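PDB 4DRS: pyruvate kinase from Cryptosporidium parvum, which probably catalyses the last step of glycolysis, moving a phosphoryl group from phosphoenolpyruvate to ADP to give pyruvate and ATP, with potassium as a cofactor. Local coordinates for residues 46-51 and 357-362; 154-159 and 201-206; 236-241 and 267-272. One frame throughout, in Å; residues are numbered along the deposited sequence.

In the fold
Contacts 1 and 3 belong to the same eight-stranded barrel, and contact 2 lies in the lid domain inserted into it. Contact 1 joins the first and last barrel strands, and within the chain it encloses the other two contacts. Its centre is about 17 Å from that of contact 3, with nearest atoms about 6 Å apart. Arg74, an ADP-binding residue, lies near both: it bonds to Thr51 of contact 1, and its side chain lies about 4 Å from that of Lys270 in contact 3. Contact 2 is centred about 21 Å from contact 3 and 32 Å from contact 1. Its Met201 lies about 6 Å, side chain to side chain, from ADP-binding Arg116.

Contact 1. Residues 46-51 and 357-362; sequences TQIICT and DCVMLS
Residues 46-51 and 357-362 form the parallel strand pair that closes the TIM barrel of pyruvate kinase, the first strand, 47-51, lying beside the eighth, 358-361. The short axes run 4.6 Å apart and cross at -21°, the twist expected where a parallel sheet curls into a barrel. Backbone bonds alternate along the seam, from Gln47 N to Asp357 O, Val359 N to Gln47 O, Ile49 N to Val359 O and Leu361 N to Ile49 O; the third of these is nearly straight, at 173°.

Side chains alternate as well. Ile48, Cys50, Val359 and Leu361 share the face that meets the helices; Ile48 CG1 lies 3.9 Å from Val359 CG2, and Met378 of helix 371-386 packs against both. The branched aliphatic chains of Ile48, Val359 and Leu361 suit this junction of strand and helix. Gln47, Ile49, Cys358 and Met360 occupy the other face. There the CG2 methyl of Ile49 sits 3.6 Å from Met360 CG, the two side chains passing at a slant, while Gln47 CB meets Cys358 SG at 3.7 Å. The polar end of Gln47 turns away to Ser71 and to the carbonyls of Ala466 and Val469.

Near the C-terminal mouth, Thr51 has OG1 anti to its carbonyl carbon (chi1 -54°), which places the hydroxyl beside its own N. Leu361 O accepts from both groups. Arg74 NH1, from an ADP-binding residue, is a further partner of the hydroxyl. Thr51 N reaches Leu361 O at 3.1 Å, and Thr51 OG1 meets a lone pair of Leu361 O at 2.8 Å.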
ATOM      1  N   THR A  46      19.341 -19.530   6.217  1.00 37.18           N
ATOM      2  CA  THR A  46      18.899 -20.770   5.602  1.00 37.12           C
ATOM      3  C   THR A  46      19.757 -21.941   6.070  1.00 36.89           C
ATOM      4  O   THR A  46      20.985 -21.889   6.024  1.00 37.01           O
ATOM      5  CB  THR A  46      18.920 -20.669   4.070  1.00 37.38           C
ATOM      6  OG1 THR A  46      18.229 -19.479   3.671  1.00 38.03           O
ATOM      7  CG2 THR A  46      18.237 -21.887   3.430  1.00 37.25           C
ATOM      8  N   GLN A  47      19.087 -22.987   6.537  1.00 36.12           N
ATOM      9  CA  GLN A  47      19.759 -24.171   7.039  1.00 36.06           C
ATOM     10  C   GLN A  47      20.251 -25.037   5.886  1.00 36.19           C
ATOM     11  O   GLN A  47      19.686 -25.017   4.789  1.00 36.16           O
ATOM     12  CB  GLN A  47      18.818 -24.965   7.946  1.00 36.06           C
ATOM     13  CG  GLN A  47      18.214 -24.164   9.096  1.00 36.01           C
ATOM     14  CD  GLN A  47      19.179 -23.910  10.248  1.00 36.43           C
ATOM     15  OE1 GLN A  47      20.381 -24.181  10.158  1.00 36.46           O
ATOM     16  NE2 GLN A  47      18.648 -23.379  11.349  1.00 36.51           N
ATOM     17  N   ILE A  48      21.312 -25.796   6.140  1.00 36.53           N
ATOM     18  CA  ILE A  48      21.918 -26.634   5.114  1.00 36.60           C
ATOM     19  C   ILE A  48      21.925 -28.093   5.545  1.00 37.34           C
ATOM     20  O   ILE A  48      22.468 -28.439   6.599  1.00 37.45           O
ATOM     21  CB  ILE A  48      23.352 -26.171   4.763  1.00 36.45           C
ATOM     22  CG1 ILE A  48      23.321 -24.800   4.081  1.00 36.11           C
ATOM     23  CG2 ILE A  48      24.050 -27.194   3.877  1.00 36.97           C
ATOM     24  CD1 ILE A  48      24.688 -24.201   3.819  1.00 36.73           C
ATOM     25  N   ILE A  49      21.305 -28.932   4.718  1.00 33.78           N
ATOM     26  CA  ILE A  49      21.331 -30.379   4.887  1.00 34.11           C
ATOM     27  C   ILE A  49      22.372 -30.986   3.943  1.00 34.39           C
ATOM     28  O   ILE A  49      22.396 -30.661   2.753  1.00 34.77           O
ATOM     29  CB  ILE A  49      19.948 -31.010   4.606  1.00 34.20           C
ATOM     30  CG1 ILE A  49      18.882 -30.418   5.535  1.00 34.20           C
ATOM     31  CG2 ILE A  49      20.011 -32.528   4.762  1.00 34.14           C
ATOM     32  CD1 ILE A  49      17.479 -30.941   5.287  1.00 33.88           C
ATOM     33  N   CYS A  50      23.231 -31.851   4.480  1.00 34.45           N
ATOM     34  CA  CYS A  50      24.217 -32.579   3.671  1.00 35.71           C
ATOM     35  C   CYS A  50      23.970 -34.067   3.756  1.00 35.58           C
ATOM     36  O   CYS A  50      23.776 -34.609   4.843  1.00 35.12           O
ATOM     37  CB  CYS A  50      25.650 -32.298   4.132  1.00 36.39           C
ATOM     38  SG  CYS A  50      26.143 -30.569   4.060  1.00 39.27           S
ATOM     39  N   THR A  51      23.977 -34.721   2.601  1.00 36.89           N
ATOM     40  CA  THR A  51      23.838 -36.163   2.531  1.00 38.21           C
ATOM     41  C   THR A  51      25.197 -36.790   2.767  1.00 39.31           C
ATOM     42  O   THR A  51      26.175 -36.449   2.091  1.00 39.90           O
ATOM     43  CB  THR A  51      23.286 -36.604   1.165  1.00 39.25           C
ATOM     44  OG1 THR A  51      22.061 -35.906   0.905  1.00 38.97           O
ATOM     45  CG2 THR A  51      23.033 -38.109   1.146  1.00 39.18           C
ATOM     46  N   ASP A 357      13.275 -22.872   3.789  1.00 38.45           N
ATOM     47  CA  ASP A 357      13.913 -22.933   5.108  1.00 39.29           C
ATOM     48  C   ASP A 357      15.292 -23.589   5.068  1.00 39.23           C
ATOM     49  O   ASP A 357      16.217 -23.126   5.736  1.00 39.17           O
ATOM     50  CB  ASP A 357      13.016 -23.660   6.123  1.00 40.06           C
ATOM     51  CG  ASP A 357      11.908 -22.773   6.660  1.00 41.83           C
ATOM     52  OD1 ASP A 357      10.900 -22.572   5.948  1.00 42.47           O
ATOM     53  OD2 ASP A 357      12.043 -22.275   7.800  1.00 43.28           O
ATOM     54  N   CYS A 358      15.412 -24.679   4.307  1.00 39.42           N
ATOM     55  CA  CYS A 358      16.679 -25.389   4.149  1.00 39.86           C
ATOM     56  C   CYS A 358      16.947 -25.696   2.700  1.00 38.72           C
ATOM     57  O   CYS A 358      16.023 -25.833   1.899  1.00 38.37           O
ATOM     58  CB  CYS A 358      16.693 -26.728   4.890  1.00 41.68           C
ATOM     59  SG  CYS A 358      15.883 -26.739   6.488  1.00 47.76           S
ATOM     60  N   VAL A 359      18.227 -25.828   2.388  1.00 38.19           N
ATOM     61  CA  VAL A 359      18.663 -26.364   1.111  1.00 39.33           C
ATOM     62  C   VAL A 359      19.429 -27.652   1.389  1.00 40.87           C
ATOM     63  O   VAL A 359      20.076 -27.787   2.432  1.00 40.88           O
ATOM     64  CB  VAL A 359      19.517 -25.353   0.313  1.00 38.24           C
ATOM     65  CG1 VAL A 359      18.648 -24.191  -0.141  1.00 37.10           C
ATOM     66  CG2 VAL A 359      20.693 -24.842   1.138  1.00 37.85           C
ATOM     67  N   MET A 360      19.337 -28.599   0.466  1.00 43.19           N
ATOM     68  CA  MET A 360      19.954 -29.897   0.650  1.00 46.38           C
ATOM     69  C   MET A 360      20.907 -30.252  -0.483  1.00 48.39           C
ATOM     70  O   MET A 360      20.565 -30.104  -1.654  1.00 48.57           O
ATOM     71  CB  MET A 360      18.877 -30.973   0.782  1.00 46.85           C
ATOM     72  CG  MET A 360      19.410 -32.340   1.178  1.00 47.89           C
ATOM     73  SD  MET A 360      18.109 -33.577   1.171  1.00 50.36           S
ATOM     74  CE  MET A 360      18.387 -34.350  -0.420  1.00 51.01           C
ATOM     75  N   LEU A 361      22.096 -30.724  -0.114  1.00 52.42           N
ATOM     76  CA  LEU A 361      23.063 -31.290  -1.055  1.00 56.44           C
ATOM     77  C   LEU A 361      22.942 -32.803  -1.099  1.00 59.07           C
ATOM     78  O   LEU A 361      22.869 -33.451  -0.056  1.00 59.69           O
ATOM     79  CB  LEU A 361      24.488 -30.924  -0.644  1.00 58.54           C
ATOM     80  CG  LEU A 361      24.985 -29.517  -0.948  1.00 59.94           C
ATOM     81  CD1 LEU A 361      26.347 -29.298  -0.312  1.00 62.48           C
ATOM     82  CD2 LEU A 361      25.055 -29.267  -2.446  1.00 63.15           C
ATOM     83  N   SER A 362      22.928 -33.360  -2.304  1.00 63.74           N
ATOM     84  CA  SER A 362      22.804 -34.804  -2.479  1.00 69.20           C
ATOM     85  C   SER A 362      24.153 -35.474  -2.754  1.00 72.74           C
ATOM     86  O   SER A 362      24.918 -35.742  -1.824  1.00 71.67           O
ATOM     87  CB  SER A 362      21.781 -35.134  -3.572  1.00 71.52           C
ATOM     88  OG  SER A 362      20.480 -35.285  -3.026  1.00 74.15           O
TER

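Contact 2. Residues 154-159 and 201-206; sequences SLLPKS and MNLPGC
Ser159 and Cys206 mark the nearest backbone approach, their CA atoms 6.5 Å apart, where an irregular loop meets a type II beta turn running from Leu203 to Cys206. Both belong to the lid domain of pyruvate kinase, a small beta domain inserted between the third and fourth barrel strands; the turn follows directly on its edge strand 201-202. Pro204 (phi -58°) suits the second turn position, and Gly205 the third, where phi is positive (70°), a value glycine adopts readily. Cys206 N bonds back to Leu203 O to close the turn.

Leu156 makes the main apolar link. With CG anti to the backbone N (chi1 179°), it extends its two methyls to the far segment. Leu156 CD1 lies 3.8 Å from Met201 CE and 3.9 Å from Leu203 CD2, so this methyl touches both residues at once. Unbranched, bendable methionine can bring its CE methyl to both branches of Leu156; Met201 does so by bending at chi3, the side chains crossing at about a right angle. Val166 of strand 165-168 contacts both Met201 and Leu203.

Ser159 serves its own loop: Ser159 OG donates to Leu155 O over 2.7 Å, from above the carbonyl plane, and also bonds to Tyr153 OH. Its carbonyl faces the turn instead, with Ser159 O lying 3.5 Å from Cys206 CB and equally far from Cys206 SG.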
ATOM      1  N   SER A 154       8.905 -57.751  -7.609  1.00 60.13           N
ATOM      2  CA  SER A 154       8.422 -59.089  -7.978  1.00 61.76           C
ATOM      3  C   SER A 154       7.058 -59.074  -8.679  1.00 62.08           C
ATOM      4  O   SER A 154       6.686 -60.042  -9.348  1.00 62.37           O
ATOM      5  CB  SER A 154       8.388 -60.018  -6.761  1.00 62.80           C
ATOM      6  OG  SER A 154       7.322 -59.691  -5.889  1.00 62.77           O
ATOM      7  N   LEU A 155       6.325 -57.974  -8.517  1.00 61.90           N
ATOM      8  CA  LEU A 155       5.040 -57.781  -9.186  1.00 61.69           C
ATOM      9  C   LEU A 155       5.174 -57.084 -10.549  1.00 60.73           C
ATOM     10  O   LEU A 155       4.180 -56.607 -11.108  1.00 59.76           O
ATOM     11  CB  LEU A 155       4.072 -57.008  -8.281  1.00 61.57           C
ATOM     12  CG  LEU A 155       3.291 -57.769  -7.204  1.00 63.80           C
ATOM     13  CD1 LEU A 155       2.679 -56.796  -6.205  1.00 64.00           C
ATOM     14  CD2 LEU A 155       2.212 -58.655  -7.812  1.00 64.07           C
ATOM     15  N   LEU A 156       6.396 -57.039 -11.080  1.00 60.53           N
ATOM     16  CA  LEU A 156       6.660 -56.430 -12.391  1.00 60.34           C
ATOM     17  C   LEU A 156       5.832 -57.025 -13.542  1.00 62.54           C
ATOM     18  O   LEU A 156       5.248 -56.264 -14.320  1.00 62.08           O
ATOM     19  CB  LEU A 156       8.158 -56.453 -12.734  1.00 58.64           C
ATOM     20  CG  LEU A 156       8.590 -55.869 -14.086  1.00 58.08           C
ATOM     21  CD1 LEU A 156       8.295 -54.379 -14.174  1.00 56.94           C
ATOM     22  CD2 LEU A 156      10.064 -56.137 -14.340  1.00 59.35           C
ATOM     23  N   PRO A 157       5.777 -58.375 -13.658  1.00 65.72           N
ATOM     24  CA  PRO A 157       5.012 -58.967 -14.769  1.00 66.86           C
ATOM     25  C   PRO A 157       3.528 -58.584 -14.769  1.00 66.82           C
ATOM     26  O   PRO A 157       2.932 -58.427 -15.836  1.00 67.11           O
ATOM     27  CB  PRO A 157       5.172 -60.480 -14.544  1.00 69.50           C
ATOM     28  CG  PRO A 157       5.566 -60.625 -13.110  1.00 69.85           C
ATOM     29  CD  PRO A 157       6.404 -59.418 -12.822  1.00 66.44           C
ATOM     30  N   LYS A 158       2.954 -58.417 -13.579  1.00 66.41           N
ATOM     31  CA  LYS A 158       1.538 -58.094 -13.422  1.00 66.98           C
ATOM     32  C   LYS A 158       1.271 -56.584 -13.392  1.00 66.03           C
ATOM     33  O   LYS A 158       0.172 -56.152 -13.043  1.00 68.33           O
ATOM     34  CB  LYS A 158       0.983 -58.759 -12.154  1.00 69.53           C
ATOM     35  CG  LYS A 158       1.173 -60.270 -12.107  1.00 73.44           C
ATOM     36  CD  LYS A 158       0.696 -60.882 -10.797  1.00 75.67           C
ATOM     37  CE  LYS A 158      -0.811 -61.090 -10.785  1.00 78.08           C
ATOM     38  NZ  LYS A 158      -1.248 -61.975  -9.671  1.00 80.21           N
ATOM     39  N   SER A 159       2.272 -55.790 -13.767  1.00 64.92           N
ATOM     40  CA  SER A 159       2.170 -54.328 -13.715  1.00 64.34           C
ATOM     41  C   SER A 159       2.344 -53.658 -15.078  1.00 62.84           C
ATOM     42  O   SER A 159       2.015 -52.480 -15.243  1.00 61.95           O
ATOM     43  CB  SER A 159       3.184 -53.758 -12.721  1.00 64.18           C
ATOM     44  OG  SER A 159       2.934 -54.248 -11.416  1.00 67.14           O
ATOM     45  N   MET A 201      14.494 -47.622 -11.656  1.00 78.13           N
ATOM     46  CA  MET A 201      13.602 -48.146 -12.685  1.00 75.85           C
ATOM     47  C   MET A 201      12.248 -47.452 -12.610  1.00 74.59           C
ATOM     48  O   MET A 201      11.754 -47.157 -11.522  1.00 74.74           O
ATOM     49  CB  MET A 201      13.442 -49.663 -12.561  1.00 74.88           C
ATOM     50  CG  MET A 201      13.295 -50.376 -13.896  1.00 75.44           C
ATOM     51  SD  MET A 201      13.370 -52.178 -13.796  1.00 76.70           S
ATOM     52  CE  MET A 201      11.624 -52.577 -13.754  1.00 74.00           C
ATOM     53  N   ASN A 202      11.660 -47.183 -13.772  1.00 74.33           N
ATOM     54  CA  ASN A 202      10.396 -46.457 -13.855  1.00 74.65           C
ATOM     55  C   ASN A 202       9.407 -47.124 -14.799  1.00 74.24           C
ATOM     56  O   ASN A 202       9.795 -47.666 -15.838  1.00 74.24           O
ATOM     57  CB  ASN A 202      10.639 -45.022 -14.313  1.00 77.93           C
ATOM     58  CG  ASN A 202      11.573 -44.260 -13.393  1.00 80.82           C
ATOM     59  OD1 ASN A 202      11.207 -43.902 -12.273  1.00 80.90           O
ATOM     60  ND2 ASN A 202      12.791 -43.999 -13.869  1.00 81.28           N
ATOM     61  N   LEU A 203       8.129 -47.068 -14.430  1.00 72.86           N
ATOM     62  CA  LEU A 203       7.055 -47.622 -15.250  1.00 72.09           C
ATOM     63  C   LEU A 203       5.998 -46.551 -15.553  1.00 75.30           C
ATOM     64  O   LEU A 203       4.979 -46.467 -14.859  1.00 74.53           O
ATOM     65  CB  LEU A 203       6.418 -48.840 -14.564  1.00 69.07           C
ATOM     66  CG  LEU A 203       7.318 -49.972 -14.058  1.00 66.71           C
ATOM     67  CD1 LEU A 203       6.494 -50.990 -13.287  1.00 65.75           C
ATOM     68  CD2 LEU A 203       8.082 -50.645 -15.189  1.00 66.39           C
ATOM     69  N   PRO A 204       6.245 -45.724 -16.595  1.00 77.66           N
ATOM     70  CA  PRO A 204       5.332 -44.644 -16.988  1.00 80.37           C
ATOM     71  C   PRO A 204       3.929 -45.149 -17.319  1.00 80.23           C
ATOM     72  O   PRO A 204       3.779 -46.133 -18.048  1.00 80.02           O
ATOM     73  CB  PRO A 204       5.993 -44.063 -18.244  1.00 82.28           C
ATOM     74  CG  PRO A 204       7.433 -44.412 -18.113  1.00 81.23           C
ATOM     75  CD  PRO A 204       7.440 -45.762 -17.459  1.00 77.95           C
ATOM     76  N   GLY A 205       2.920 -44.478 -16.769  1.00 80.71           N
ATOM     77  CA  GLY A 205       1.522 -44.845 -16.988  1.00 80.81           C
ATOM     78  C   GLY A 205       1.087 -46.145 -16.327  1.00 79.49           C
ATOM     79  O   GLY A 205      -0.021 -46.628 -16.572  1.00 80.46           O
ATOM     80  N   CYS A 206       1.955 -46.710 -15.491  1.00 76.02           N
ATOM     81  CA  CYS A 206       1.659 -47.960 -14.796  1.00 73.20           C
ATOM     82  C   CYS A 206       1.607 -47.748 -13.286  1.00 72.29           C
ATOM     83  O   CYS A 206       2.407 -46.998 -12.724  1.00 72.19           O
ATOM     84  CB  CYS A 206       2.694 -49.036 -15.146  1.00 71.84           C
ATOM     85  SG  CYS A 206       2.804 -49.459 -16.905  1.00 72.43           S
TER

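Contact 3. Residues 236-241 and 267-272; sequences SFVQNG and IISKIE
Phe237 and Glu272 are brought together by a left-handed backbone at Phe237 (phi 55°, psi 43°), which bends the chain as it leaves its barrel strand, by a Phe237 ring set with CG anti to the carbonyl carbon (chi1 -74°), and by a Glu272 chain extended beyond CG, whose carboxylate reaches the bend. Phe237 N gives its hydrogen to Glu272 OE2 over 2.8 Å, meeting the oxygen on its anti side and out of the carboxylate plane. Glu272 crosses the ring at about a right angle: Glu272 CB makes a CH-pi contact 4.0 Å from the Phe237 centroid, over the face and offset toward the rim, while Glu272 OE1 is 3.5 Å from Phe237 CE2. Glutamate suits the place, since its CB methylene lies over the ring and its carboxylate accepts the amide N-H.

Lys270, bent at chi3, turns its amine to the serine before the phenylalanine; Lys270 NZ donates to Ser236 OG at 2.7 Å. Lys270 NZ also forms salt bridges with Asp109 and, at 3.5 Å, with Glu272 OE2.

Farther along, Val238 N makes a weak 3.3 Å bond to Lys270 O, and one water bridges Val238 O and Glu272 N. Val238 CG2 packs 3.7 Å from Ser269 OG, a small hydroxyl whose own partner is Ser287.

The contact sits at the C-terminal mouth, where TIM barrels carry their active site, and the Lys270 side chain lies near ADP-binding Arg74. It joins the loop after strand 232-235 to the end of strand 266-271; Asn240 caps helix 241-252, and Ile283 of helix 280-286 packs on both Val238 and Ser269.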
ATOM      1  N   SER A 236       9.911 -40.809   1.948  1.00 35.08           N
ATOM      2  CA  SER A 236       9.947 -40.783   0.478  1.00 36.22           C
ATOM      3  C   SER A 236       8.602 -41.099  -0.175  1.00 36.54           C
ATOM      4  O   SER A 236       7.872 -41.980   0.284  1.00 36.69           O
ATOM      5  CB  SER A 236      11.017 -41.739  -0.064  1.00 36.33           C
ATOM      6  OG  SER A 236      12.315 -41.321   0.306  1.00 35.66           O
ATOM      7  N   PHE A 237       8.299 -40.378  -1.254  1.00 37.19           N
ATOM      8  CA  PHE A 237       7.102 -40.601  -2.087  1.00 38.84           C
ATOM      9  C   PHE A 237       5.764 -40.588  -1.341  1.00 39.33           C
ATOM     10  O   PHE A 237       4.904 -41.424  -1.601  1.00 40.20           O
ATOM     11  CB  PHE A 237       7.226 -41.905  -2.902  1.00 39.52           C
ATOM     12  CG  PHE A 237       8.171 -41.809  -4.068  1.00 40.70           C
ATOM     13  CD1 PHE A 237       7.708 -41.429  -5.330  1.00 41.19           C
ATOM     14  CD2 PHE A 237       9.522 -42.107  -3.913  1.00 40.73           C
ATOM     15  CE1 PHE A 237       8.577 -41.337  -6.407  1.00 41.71           C
ATOM     16  CE2 PHE A 237      10.394 -42.019  -4.985  1.00 41.32           C
ATOM     17  CZ  PHE A 237       9.922 -41.629  -6.235  1.00 42.36           C
ATOM     18  N   VAL A 238       5.591 -39.645  -0.421  1.00 39.78           N
ATOM     19  CA  VAL A 238       4.301 -39.462   0.250  1.00 40.65           C
ATOM     20  C   VAL A 238       3.276 -39.004  -0.783  1.00 42.30           C
ATOM     21  O   VAL A 238       3.583 -38.173  -1.639  1.00 42.24           O
ATOM     22  CB  VAL A 238       4.403 -38.457   1.416  1.00 39.65           C
ATOM     23  CG1 VAL A 238       3.036 -38.164   2.018  1.00 39.53           C
ATOM     24  CG2 VAL A 238       5.339 -39.002   2.484  1.00 39.75           C
ATOM     25  N   GLN A 239       2.067 -39.558  -0.709  1.00 44.73           N
ATOM     26  CA  GLN A 239       1.041 -39.303  -1.721  1.00 46.66           C
ATOM     27  C   GLN A 239      -0.282 -38.787  -1.158  1.00 47.86           C
ATOM     28  O   GLN A 239      -1.096 -38.230  -1.897  1.00 48.59           O
ATOM     29  CB  GLN A 239       0.812 -40.556  -2.561  1.00 48.55           C
ATOM     30  CG  GLN A 239       2.024 -40.940  -3.396  1.00 50.91           C
ATOM     31  CD  GLN A 239       1.820 -42.193  -4.230  1.00 52.95           C
ATOM     32  OE1 GLN A 239       2.544 -42.417  -5.204  1.00 53.96           O
ATOM     33  NE2 GLN A 239       0.842 -43.017  -3.855  1.00 52.73           N
ATOM     34  N   ASN A 240      -0.490 -38.977   0.145  1.00 48.18           N
ATOM     35  CA  ASN A 240      -1.670 -38.462   0.843  1.00 48.89           C
ATOM     36  C   ASN A 240      -1.448 -38.434   2.348  1.00 48.09           C
ATOM     37  O   ASN A 240      -0.487 -39.020   2.844  1.00 47.68           O
ATOM     38  CB  ASN A 240      -2.913 -39.288   0.499  1.00 51.61           C
ATOM     39  CG  ASN A 240      -2.628 -40.774   0.461  1.00 52.91           C
ATOM     40  OD1 ASN A 240      -2.262 -41.375   1.471  1.00 53.70           O
ATOM     41  ND2 ASN A 240      -2.780 -41.373  -0.714  1.00 53.68           N
ATOM     42  N   GLY A 241      -2.346 -37.755   3.064  1.00 48.17           N
ATOM     43  CA  GLY A 241      -2.277 -37.641   4.523  1.00 47.47           C
ATOM     44  C   GLY A 241      -2.259 -38.969   5.260  1.00 47.81           C
ATOM     45  O   GLY A 241      -1.725 -39.063   6.367  1.00 48.33           O
ATOM     46  N   ILE A 267       8.390 -35.627  11.220  1.00 33.92           N
ATOM     47  CA  ILE A 267       8.070 -36.227   9.933  1.00 33.23           C
ATOM     48  C   ILE A 267       8.140 -35.168   8.845  1.00 32.56           C
ATOM     49  O   ILE A 267       7.408 -34.174   8.874  1.00 32.70           O
ATOM     50  CB  ILE A 267       6.668 -36.875   9.937  1.00 33.59           C
ATOM     51  CG1 ILE A 267       6.600 -37.980  10.997  1.00 33.91           C
ATOM     52  CG2 ILE A 267       6.321 -37.417   8.553  1.00 33.12           C
ATOM     53  CD1 ILE A 267       5.196 -38.484  11.272  1.00 34.25           C
ATOM     54  N   ILE A 268       9.035 -35.391   7.893  1.00 31.89           N
ATOM     55  CA  ILE A 268       9.195 -34.500   6.760  1.00 32.65           C
ATOM     56  C   ILE A 268       8.779 -35.263   5.511  1.00 33.30           C
ATOM     57  O   ILE A 268       9.437 -36.221   5.113  1.00 33.95           O
ATOM     58  CB  ILE A 268      10.647 -33.978   6.668  1.00 33.07           C
ATOM     59  CG1 ILE A 268      10.997 -33.224   7.958  1.00 33.26           C
ATOM     60  CG2 ILE A 268      10.836 -33.089   5.441  1.00 32.11           C
ATOM     61  CD1 ILE A 268      12.461 -32.898   8.103  1.00 35.61           C
ATOM     62  N   SER A 269       7.657 -34.867   4.923  1.00 33.74           N
ATOM     63  CA  SER A 269       7.126 -35.574   3.767  1.00 34.66           C
ATOM     64  C   SER A 269       7.750 -35.057   2.480  1.00 35.30           C
ATOM     65  O   SER A 269       7.826 -33.846   2.259  1.00 35.74           O
ATOM     66  CB  SER A 269       5.610 -35.464   3.715  1.00 34.54           C
ATOM     67  OG  SER A 269       5.027 -36.132   4.818  1.00 35.13           O
ATOM     68  N   LYS A 270       8.208 -35.990   1.652  1.00 35.89           N
ATOM     69  CA  LYS A 270       8.827 -35.673   0.375  1.00 36.54           C
ATOM     70  C   LYS A 270       7.798 -35.753  -0.737  1.00 37.67           C
ATOM     71  O   LYS A 270       7.212 -36.812  -0.989  1.00 37.39           O
ATOM     72  CB  LYS A 270       9.983 -36.631   0.085  1.00 37.34           C
ATOM     73  CG  LYS A 270      11.165 -36.481   1.037  1.00 37.64           C
ATOM     74  CD  LYS A 270      12.107 -37.670   0.974  1.00 38.07           C
ATOM     75  CE  LYS A 270      12.771 -37.796  -0.387  1.00 38.67           C
ATOM     76  NZ  LYS A 270      13.590 -39.032  -0.449  1.00 39.53           N
ATOM     77  N   ILE A 271       7.567 -34.613  -1.382  1.00 38.08           N
ATOM     78  CA  ILE A 271       6.708 -34.542  -2.546  1.00 38.47           C
ATOM     79  C   ILE A 271       7.577 -34.847  -3.758  1.00 40.27           C
ATOM     80  O   ILE A 271       8.437 -34.049  -4.137  1.00 42.25           O
ATOM     81  CB  ILE A 271       6.031 -33.159  -2.665  1.00 38.19           C
ATOM     82  CG1 ILE A 271       5.364 -32.760  -1.333  1.00 37.01           C
ATOM     83  CG2 ILE A 271       5.042 -33.132  -3.830  1.00 37.86           C
ATOM     84  CD1 ILE A 271       4.348 -33.750  -0.799  1.00 36.37           C
ATOM     85  N   GLU A 272       7.363 -36.018  -4.343  1.00 41.62           N
ATOM     86  CA  GLU A 272       8.236 -36.548  -5.388  1.00 43.20           C
ATOM     87  C   GLU A 272       7.463 -36.997  -6.629  1.00 43.85           C
ATOM     88  O   GLU A 272       8.052 -37.539  -7.565  1.00 44.22           O
ATOM     89  CB  GLU A 272       9.028 -37.748  -4.855  1.00 44.50           C
ATOM     90  CG  GLU A 272      10.041 -37.424  -3.779  1.00 44.30           C
ATOM     91  CD  GLU A 272      10.896 -38.619  -3.424  1.00 45.20           C
ATOM     92  OE1 GLU A 272      11.844 -38.932  -4.181  1.00 46.07           O
ATOM     93  OE2 GLU A 272      10.620 -39.242  -2.378  1.00 45.39           O
TER
HETATM   94  O   HOH W   1       5.391 -37.742  -3.608  1.00 32.91           O